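Local coordinates for YciF Bacterial Stress Response Protein (Salmonella enterica subsp. enterica serovar Typhimurium, PDB 4ERU), which is of unknown function but belongs to the ferritin-like helix bundles and carries a pair of magnesium ions between its helices, with a probable part in stress response, at residues 30-35 / 49-54; 23-28 / 56-61; 65-70 / 132-137. All blocks are in the same frame, centred on the assembly; numbering follows the deposited sequence. Where two conformers were deposited one is given.

From the N terminus the chain runs up helix 9-37, turns, and comes back along helix 41-66. Interaction 2 (23-28 with 56-61) closes the wider loop of this hairpin, and interaction 1 (30-35 with 49-54) nests inside it, nearer the turn. Their centres lie about 11 Å apart, and Thr-54, Glu-24 and one water bound to both magnesium ions join them. Interaction 3 follows in series: the turn that follows helix 41-66 meets the N-terminal end of helix 133-159, closing a loop that holds helices 79-93 and 99-130. It sits at one end of the bundle, its centre about 17 Å from that of interaction 2 and about 27 Å from that of interaction 1. No loops cross.

Interaction 1: residues 30-35 / 49-54; sequences ALPKLA and SHLEET. With MG (magnesium ion), chain D.
Thr-54 OG1, which faces Leu-31 CD1 across the contact, takes part in two hydrogen bonds: it donates to His-50 O over 2.8 Å, and a water donates to it. The backbone N of Thr-54 also binds His-50 O, from the opposite face of the carbonyl plane. This is the first antiparallel helix pair of a ferritin-like bundle, the segments running at 167° to each other. The same water is a ligand of one magnesium ion, 2.0 Å from its O to the metal, while His-50 NE2 binds that ion at 2.6 Å from the ring edge, in plane. Glu-113, Glu-116 and Glu-146 complete the site, so the second helix of the hairpin supplies a first-shell ligand and, through Thr-54, a second-shell grip on the water.

Segment 30-35 brings apolar side chains. Leu-31 has CG anti to its carbonyl carbon (chi1 -81°), and CD1 settles 3.6 Å from Leu-51 CA and lies over one face of the His-50 ring, offset toward its rim. Its other methyl, CD2, comes to 4.0 Å from His-50 ND1. On the more open flank the Pro-32 ring meets Leu-51, CG to CD2 at 4.3 Å.

Interaction 2: residues 23-28 / 56-61; sequences AEKQLT and GQIERI. With MG (magnesium ion), chain E.
Glu-24 and Ile-58 meet at the tight spot of this contact, where Glu-24 CB lies 3.5 Å from Ile-58 CG1. The two residues are also the nearest in backbone register, although the helix axes stay 10.0 Å apart, so the side chains do the filling. The side chain of Ile-58 sets out to one side of helix 23-28 and its end comes nearer, placing CD1 against the backbone of Glu-24 and Lys-25. Ile-61 CD1 packs more distantly beside Glu-24 CG.

Beyond CB, Glu-24 turns into the bundle. Its chain bends at chi2 (-81°), which brings the carboxylate round to chelate a magnesium ion with both oxygens, OE1 at 2.3 Å and OE2 at 2.4 Å from the metal. From the other helix Gln-57 reaches in with an extended chain and binds the same ion through OE1 at 2.2 Å, its amide plane turned 34° from the carboxylate. Glu-24 and Gln-57 thus share a metal rather than a direct bond. This is a dinuclear site inside the bundle, consistent with the carboxylate-bridged di-metal centres of ferritin-like proteins: one water bridges this magnesium and the one bound by His-50, and Glu-146 ligates both. Second-shell bonds set the ligands, with Tyr-120 OH on Glu-24 OE1 and Glu-145 holding Gln-57 NE2.

The opposite flank is looser and reaches the surface. Thr-28 and Ile-58 come tip to tip, CG2 to CD1 at 3.9 Å. Thr-28 OG1 turns back to donate to Lys-25 O over 2.7 Å within its own helix, leaving its methyl for Ile-58. Of the Lys-25 side chain the near part makes the touch, CG 4.1 Å from Ile-58 CD1, before the rest leads away.

Interaction 3: residues 65-70 / 132-137; sequences VESESG and YSKALK
Glu-68 lies across the ring of Tyr-132, and its carboxylate is tilted only 25° from the ring plane. The pair sits at one end of the ferritin-like helix bundle, where the loop leaving helix 41-66 meets the N terminus of helix 133-159. Glu-68 CG makes a CH-pi contact over the ring face, 4.0 Å from the centroid and 28° off the normal, while Glu-68 CD comes to 3.4 Å from Tyr-132 CD1. A bend at chi2 (-69°) folds the chain so that the acid group follows the CD1-CE1 side of the ring instead of pointing away. Phe-13 meets the same tyrosine edge-to-face.

Ser-67 stands next to this pair, its CB 4.0 Å from Lys-134 CB, beside a lysine whose tip leads away. Ser-67 OG hydrogen-bonds to Ile-64 O in the preceding helix turn. Tyr-132 is the N-cap residue, and the amide at the third helical position, Ala-135 N, is met by a water. That water gathers three partners: it accepts from Ala-135 N at 2.9 Å, pairs with Ser-67 OG, and donates to Glu-68 OE2, with its O 2.8 Å from OE2.

Interaction 1: residues 30-35 / 49-54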
loop_
_atom_site.group_PDB
_atom_site.type_symbol
_atom_site.label_atom_id
_atom_site.label_comp_id
_atom_site.label_asym_id
_atom_site.label_seq_id
_atom_site.Cartn_x
_atom_site.Cartn_y
_atom_site.Cartn_z
ATOM N N ALA A 30 2.597 12.510 12.073
ATOM C CA ALA A 30 2.881 13.113 10.753
ATOM C C ALA A 30 1.798 14.020 10.161
ATOM O O ALA A 30 2.105 14.909 9.378
ATOM C CB ALA A 30 3.168 11.980 9.726
ATOM N N LEU A 31 0.526 13.738 10.456
ATOM C CA LEU A 31 -0.564 14.395 9.769
ATOM C C LEU A 31 -0.603 15.907 9.999
ATOM O O LEU A 31 -0.968 16.636 9.096
ATOM C CB LEU A 31 -1.912 13.758 10.108
ATOM C CG LEU A 31 -2.189 12.461 9.281
ATOM C CD1 LEU A 31 -3.293 11.630 9.933
ATOM C CD2 LEU A 31 -2.577 12.831 7.874
ATOM N N PRO A 32 -0.223 16.386 11.199
ATOM C CA PRO A 32 -0.276 17.858 11.362
ATOM C C PRO A 32 0.600 18.639 10.375
ATOM O O PRO A 32 0.184 19.670 9.837
ATOM C CB PRO A 32 0.232 18.053 12.799
ATOM C CG PRO A 32 -0.202 16.790 13.500
ATOM C CD PRO A 32 0.150 15.728 12.467
ATOM N N LYS A 33 1.815 18.149 10.177
ATOM C CA LYS A 33 2.720 18.737 9.219
ATOM C C LYS A 33 2.182 18.656 7.796
ATOM O O LYS A 33 2.291 19.621 7.020
ATOM C CB LYS A 33 4.080 18.059 9.293
ATOM C CG LYS A 33 4.882 18.371 8.068
ATOM C CD LYS A 33 6.228 18.823 8.418
ATOM C CE LYS A 33 7.189 17.700 8.387
ATOM N NZ LYS A 33 8.402 18.336 7.823
ATOM N N LEU A 34 1.584 17.508 7.449
ATOM C CA LEU A 34 0.984 17.376 6.126
ATOM C C LEU A 34 -0.115 18.423 5.935
ATOM O O LEU A 34 -0.211 19.039 4.869
ATOM C CB LEU A 34 0.430 15.950 5.882
ATOM C CG LEU A 34 1.434 14.807 5.986
ATOM C CD1 LEU A 34 0.842 13.426 5.600
ATOM C CD2 LEU A 34 2.703 15.099 5.149
ATOM N N ALA A 35 -0.927 18.638 6.963
ATOM C CA ALA A 35 -1.980 19.614 6.855
ATOM C C ALA A 35 -1.402 21.011 6.634
ATOM O O ALA A 35 -1.952 21.769 5.845
ATOM C CB ALA A 35 -2.912 19.589 8.095
ATOM N N SER A 49 -9.177 16.089 9.051
ATOM C CA SER A 49 -10.208 15.033 9.184
ATOM C C SER A 49 -9.603 13.638 9.300
ATOM O O SER A 49 -10.097 12.808 10.042
ATOM C CB SER A 49 -11.141 14.964 7.969
ATOM O OG SER A 49 -12.054 16.011 8.003
ATOM N N HIS A 50 -8.585 13.366 8.502
ATOM C CA HIS A 50 -7.941 12.078 8.559
ATOM C C HIS A 50 -7.273 11.837 9.920
ATOM O O HIS A 50 -7.295 10.718 10.446
ATOM C CB HIS A 50 -6.914 11.963 7.443
ATOM C CG HIS A 50 -6.397 10.579 7.268
ATOM N ND1 HIS A 50 -5.314 10.285 6.465
ATOM C CD2 HIS A 50 -6.822 9.400 7.778
ATOM C CE1 HIS A 50 -5.083 8.984 6.502
ATOM N NE2 HIS A 50 -5.978 8.426 7.298
ATOM N N LEU A 51 -6.696 12.883 10.494
ATOM C CA LEU A 51 -6.133 12.775 11.827
ATOM C C LEU A 51 -7.202 12.354 12.870
ATOM O O LEU A 51 -6.987 11.433 13.653
ATOM C CB LEU A 51 -5.445 14.085 12.218
ATOM C CG LEU A 51 -4.975 14.203 13.670
ATOM C CD1 LEU A 51 -4.012 13.125 14.143
ATOM C CD2 LEU A 51 -4.342 15.602 13.842
ATOM N N GLU A 52 -8.303 13.095 12.933
ATOM C CA GLU A 52 -9.334 12.824 13.927
ATOM C C GLU A 52 -9.880 11.399 13.744
ATOM O O GLU A 52 -10.106 10.699 14.712
ATOM C CB GLU A 52 -10.447 13.881 13.856
ATOM C CG GLU A 52 -11.707 13.503 13.060
ATOM C CD GLU A 52 -12.757 14.617 13.072
ATOM O OE1 GLU A 52 -12.513 15.693 12.457
ATOM O OE2 GLU A 52 -13.816 14.410 13.717
ATOM N N GLU A 53 -10.038 10.983 12.478
ATOM C CA GLU A 53 -10.504 9.640 12.093
ATOM C C GLU A 53 -9.527 8.550 12.565
ATOM O O GLU A 53 -9.940 7.523 13.100
ATOM C CB GLU A 53 -10.744 9.547 10.562
ATOM C CG GLU A 53 -10.616 8.107 9.957
ATOM C CD GLU A 53 -11.104 7.974 8.500
ATOM O OE1 GLU A 53 -12.248 8.412 8.207
ATOM O OE2 GLU A 53 -10.349 7.415 7.651
ATOM N N THR A 54 -8.237 8.786 12.348
ATOM C CA THR A 54 -7.160 7.873 12.783
ATOM C C THR A 54 -7.141 7.742 14.295
ATOM O O THR A 54 -6.935 6.652 14.806
ATOM C CB THR A 54 -5.746 8.324 12.274
ATOM O OG1 THR A 54 -5.790 8.437 10.851
ATOM C CG2 THR A 54 -4.636 7.303 12.691
HETATM MG MG MG D . -5.244 5.961 7.182
HETATM O O HOH W 1 -5.613 6.206 9.181
#

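Interaction 2: residues 23-28 / 56-61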
loop_
_atom_site.group_PDB
_atom_site.type_symbol
_atom_site.label_atom_id
_atom_site.label_comp_id
_atom_site.label_asym_id
_atom_site.label_seq_id
_atom_site.Cartn_x
_atom_site.Cartn_y
_atom_site.Cartn_z
ATOM N N ALA A 23 1.750 1.823 13.050
ATOM C CA ALA A 23 1.535 2.604 11.822
ATOM C C ALA A 23 0.561 3.752 12.098
ATOM O O ALA A 23 0.800 4.895 11.674
ATOM C CB ALA A 23 0.958 1.691 10.683
ATOM N N GLU A 24 -0.535 3.459 12.809
ATOM C CA GLU A 24 -1.520 4.496 13.084
ATOM C C GLU A 24 -0.949 5.583 13.993
ATOM O O GLU A 24 -1.173 6.773 13.744
ATOM C CB GLU A 24 -2.782 3.919 13.699
ATOM C CG GLU A 24 -3.490 2.839 12.878
ATOM C CD GLU A 24 -4.374 3.338 11.753
ATOM O OE1 GLU A 24 -5.453 2.719 11.523
ATOM O OE2 GLU A 24 -4.020 4.314 11.069
ATOM N N LYS A 25 -0.206 5.182 15.025
ATOM C CA LYS A 25 0.396 6.165 15.958
ATOM C C LYS A 25 1.391 7.083 15.231
ATOM O O LYS A 25 1.382 8.300 15.419
ATOM C CB LYS A 25 1.082 5.463 17.129
ATOM C CG LYS A 25 0.083 4.783 18.076
ATOM C CD LYS A 25 0.716 4.336 19.431
ATOM C CE LYS A 25 1.930 3.415 19.252
ATOM N NZ LYS A 25 2.367 2.803 20.576
ATOM N N GLN A 26 2.252 6.484 14.410
ATOM C CA GLN A 26 3.156 7.240 13.563
ATOM C C GLN A 26 2.445 8.198 12.636
ATOM O O GLN A 26 2.874 9.336 12.504
ATOM C CB GLN A 26 4.009 6.333 12.709
ATOM C CG GLN A 26 5.057 5.579 13.453
ATOM C CD GLN A 26 5.815 4.693 12.473
ATOM O OE1 GLN A 26 6.535 5.203 11.604
ATOM N NE2 GLN A 26 5.609 3.367 12.566
ATOM N N LEU A 27 1.368 7.738 12.000
ATOM C CA LEU A 27 0.621 8.581 11.098
ATOM C C LEU A 27 0.058 9.837 11.802
ATOM O O LEU A 27 0.145 10.935 11.233
ATOM C CB LEU A 27 -0.467 7.764 10.387
ATOM C CG LEU A 27 -1.260 8.476 9.294
ATOM C CD1 LEU A 27 -0.332 9.088 8.186
ATOM C CD2 LEU A 27 -2.279 7.477 8.705
ATOM N N THR A 28 -0.473 9.692 13.024
ATOM C CA THR A 28 -1.000 10.842 13.785
ATOM C C THR A 28 0.090 11.871 14.071
ATOM O O THR A 28 -0.190 13.064 14.061
ATOM C CB THR A 28 -1.679 10.484 15.161
ATOM O OG1 THR A 28 -0.737 9.883 16.066
ATOM C CG2 THR A 28 -2.860 9.572 14.976
ATOM N N GLY A 56 -9.782 7.848 16.251
ATOM C CA GLY A 56 -10.851 6.903 16.538
ATOM C C GLY A 56 -10.476 5.472 16.156
ATOM O O GLY A 56 -10.902 4.512 16.806
ATOM N N GLN A 57 -9.652 5.335 15.123
ATOM C CA GLN A 57 -9.198 4.022 14.695
ATOM C C GLN A 57 -8.221 3.404 15.692
ATOM O O GLN A 57 -8.222 2.195 15.899
ATOM C CB GLN A 57 -8.612 4.085 13.290
ATOM C CG GLN A 57 -9.703 4.291 12.255
ATOM C CD GLN A 57 -9.184 4.775 10.899
ATOM O OE1 GLN A 57 -7.981 5.016 10.717
ATOM N NE2 GLN A 57 -10.103 4.910 9.938
ATOM N N ILE A 58 -7.397 4.238 16.323
ATOM C CA ILE A 58 -6.535 3.727 17.386
ATOM C C ILE A 58 -7.391 3.280 18.589
ATOM O O ILE A 58 -7.112 2.240 19.210
ATOM C CB ILE A 58 -5.471 4.766 17.777
ATOM C CG1 ILE A 58 -4.500 4.987 16.601
ATOM C CG2 ILE A 58 -4.736 4.353 19.059
ATOM C CD1 ILE A 58 -3.547 6.235 16.783
ATOM N N GLU A 59 -8.423 4.050 18.918
ATOM C CA GLU A 59 -9.319 3.661 20.001
ATOM C C GLU A 59 -10.013 2.336 19.697
ATOM O O GLU A 59 -10.208 1.524 20.600
ATOM C CB GLU A 59 -10.343 4.759 20.315
ATOM C CG GLU A 59 -11.525 4.260 21.160
ATOM C CD GLU A 59 -11.121 3.859 22.562
ATOM O OE1 GLU A 59 -10.166 4.462 23.104
ATOM O OE2 GLU A 59 -11.748 2.931 23.117
ATOM N N ARG A 60 -10.350 2.087 18.430
ATOM C CA ARG A 60 -10.914 0.757 18.075
ATOM C C ARG A 60 -9.921 -0.368 18.364
ATOM O O ARG A 60 -10.302 -1.475 18.783
ATOM C CB ARG A 60 -11.334 0.654 16.603
ATOM C CG ARG A 60 -12.453 1.544 16.204
ATOM C CD ARG A 60 -13.281 0.989 15.006
ATOM N NE ARG A 60 -14.263 2.020 14.641
ATOM C CZ ARG A 60 -14.092 2.929 13.680
ATOM N NH1 ARG A 60 -13.008 2.903 12.903
ATOM N NH2 ARG A 60 -15.020 3.853 13.470
ATOM N N ILE A 61 -8.656 -0.119 18.071
ATOM C CA ILE A 61 -7.644 -1.129 18.311
ATOM C C ILE A 61 -7.575 -1.407 19.836
ATOM O O ILE A 61 -7.511 -2.563 20.235
ATOM C CB ILE A 61 -6.262 -0.734 17.737
ATOM C CG1 ILE A 61 -6.307 -0.656 16.186
ATOM C CG2 ILE A 61 -5.163 -1.692 18.243
ATOM C CD1 ILE A 61 -4.942 -0.263 15.495
HETATM MG MG MG E . -6.131 4.230 9.864
HETATM O O HOH W 1 -5.613 6.206 9.181
#

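Interaction 3: residues 65-70 / 132-137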
loop_
_atom_site.group_PDB
_atom_site.type_symbol
_atom_site.label_atom_id
_atom_site.label_comp_id
_atom_site.label_asym_id
_atom_site.label_seq_id
_atom_site.Cartn_x
_atom_site.Cartn_y
_atom_site.Cartn_z
ATOM N N VAL A 65 -8.291 -5.034 21.544
ATOM C CA VAL A 65 -7.372 -5.625 22.511
ATOM C C VAL A 65 -8.115 -6.027 23.803
ATOM O O VAL A 65 -7.895 -7.123 24.325
ATOM C CB VAL A 65 -6.158 -4.704 22.782
ATOM C CG1 VAL A 65 -5.262 -5.263 23.900
ATOM C CG2 VAL A 65 -5.348 -4.537 21.507
ATOM N N GLU A 66 -9.021 -5.179 24.291
ATOM C CA GLU A 66 -9.846 -5.537 25.456
ATOM C C GLU A 66 -10.889 -6.641 25.190
ATOM O O GLU A 66 -11.388 -7.253 26.140
ATOM C CB GLU A 66 -10.557 -4.310 26.016
ATOM C CG GLU A 66 -9.640 -3.311 26.697
ATOM C CD GLU A 66 -10.072 -1.857 26.427
ATOM O OE1 GLU A 66 -9.208 -0.934 26.518
ATOM O OE2 GLU A 66 -11.277 -1.643 26.099
ATOM N N SER A 67 -11.207 -6.910 23.919
ATOM C CA SER A 67 -12.346 -7.788 23.580
ATOM C C SER A 67 -12.017 -9.286 23.646
ATOM O O SER A 67 -12.902 -10.127 23.554
ATOM C CB SER A 67 -12.945 -7.422 22.200
ATOM O OG SER A 67 -12.384 -8.177 21.121
ATOM N N GLU A 68 -10.740 -9.613 23.775
ATOM C CA GLU A 68 -10.294 -10.986 23.668
ATOM C C GLU A 68 -9.047 -11.114 24.510
ATOM O O GLU A 68 -8.081 -10.366 24.319
ATOM C CB GLU A 68 -9.946 -11.356 22.212
ATOM C CG GLU A 68 -11.109 -11.318 21.201
ATOM C CD GLU A 68 -12.156 -12.419 21.398
ATOM O OE1 GLU A 68 -11.837 -13.454 22.026
ATOM O OE2 GLU A 68 -13.295 -12.254 20.906
ATOM N N SER A 69 -9.058 -12.068 25.435
ATOM C CA SER A 69 -7.877 -12.316 26.237
ATOM C C SER A 69 -6.867 -12.994 25.330
ATOM O O SER A 69 -7.241 -13.666 24.348
ATOM C CB SER A 69 -8.209 -13.163 27.478
ATOM O OG SER A 69 -9.152 -14.195 27.204
ATOM N N GLY A 70 -5.588 -12.782 25.609
ATOM C CA GLY A 70 -4.569 -13.330 24.721
ATOM C C GLY A 70 -4.473 -12.623 23.365
ATOM O O GLY A 70 -3.751 -13.086 22.482
ATOM N N TYR A 132 -13.104 -13.999 16.451
ATOM C CA TYR A 132 -13.094 -12.759 17.243
ATOM C C TYR A 132 -14.188 -11.848 16.698
ATOM O O TYR A 132 -13.920 -10.939 15.900
ATOM C CB TYR A 132 -11.742 -12.039 17.171
ATOM C CG TYR A 132 -10.545 -12.789 17.701
ATOM C CD1 TYR A 132 -10.683 -13.831 18.624
ATOM C CD2 TYR A 132 -9.266 -12.424 17.313
ATOM C CE1 TYR A 132 -9.563 -14.504 19.123
ATOM C CE2 TYR A 132 -8.147 -13.084 17.796
ATOM C CZ TYR A 132 -8.302 -14.127 18.701
ATOM O OH TYR A 132 -7.192 -14.777 19.177
ATOM N N SER A 133 -15.421 -12.098 17.128
ATOM C CA SER A 133 -16.591 -11.469 16.532
ATOM C C SER A 133 -16.585 -9.956 16.709
ATOM O O SER A 133 -16.905 -9.219 15.778
ATOM C CB SER A 133 -17.856 -12.078 17.133
ATOM O OG SER A 133 -17.902 -13.455 16.784
ATOM N N LYS A 134 -16.216 -9.504 17.901
ATOM C CA LYS A 134 -16.182 -8.078 18.172
ATOM C C LYS A 134 -15.058 -7.378 17.361
ATOM O O LYS A 134 -15.294 -6.332 16.753
ATOM C CB LYS A 134 -16.081 -7.823 19.680
ATOM C CG LYS A 134 -16.268 -6.354 20.127
ATOM C CD LYS A 134 -17.550 -5.642 19.579
ATOM C CE LYS A 134 -18.843 -5.993 20.376
ATOM N NZ LYS A 134 -19.779 -4.817 20.606
ATOM N N ALA A 135 -13.863 -7.965 17.331
ATOM C CA ALA A 135 -12.781 -7.433 16.510
ATOM C C ALA A 135 -13.254 -7.315 15.049
ATOM O O ALA A 135 -13.116 -6.250 14.444
ATOM C CB ALA A 135 -11.522 -8.307 16.629
ATOM N N LEU A 136 -13.863 -8.379 14.529
ATOM C CA LEU A 136 -14.344 -8.395 13.150
ATOM C C LEU A 136 -15.150 -7.159 12.818
ATOM O O LEU A 136 -14.824 -6.470 11.861
ATOM C CB LEU A 136 -15.153 -9.655 12.788
ATOM C CG LEU A 136 -15.547 -9.783 11.298
ATOM C CD1 LEU A 136 -14.295 -9.746 10.345
ATOM C CD2 LEU A 136 -16.435 -11.016 10.971
ATOM N N LYS A 137 -16.185 -6.864 13.601
ATOM C CA LYS A 137 -16.977 -5.660 13.319
ATOM C C LYS A 137 -16.176 -4.356 13.461
ATOM O O LYS A 137 -16.358 -3.451 12.654
ATOM C CB LYS A 137 -18.332 -5.639 14.066
ATOM C CG LYS A 137 -18.382 -4.937 15.412
ATOM C CD LYS A 137 -19.830 -4.926 16.020
ATOM C CE LYS A 137 -20.683 -3.791 15.455
ATOM N NZ LYS A 137 -20.140 -2.430 15.859
HETATM O O HOH W 2 -13.439 -9.877 19.488
#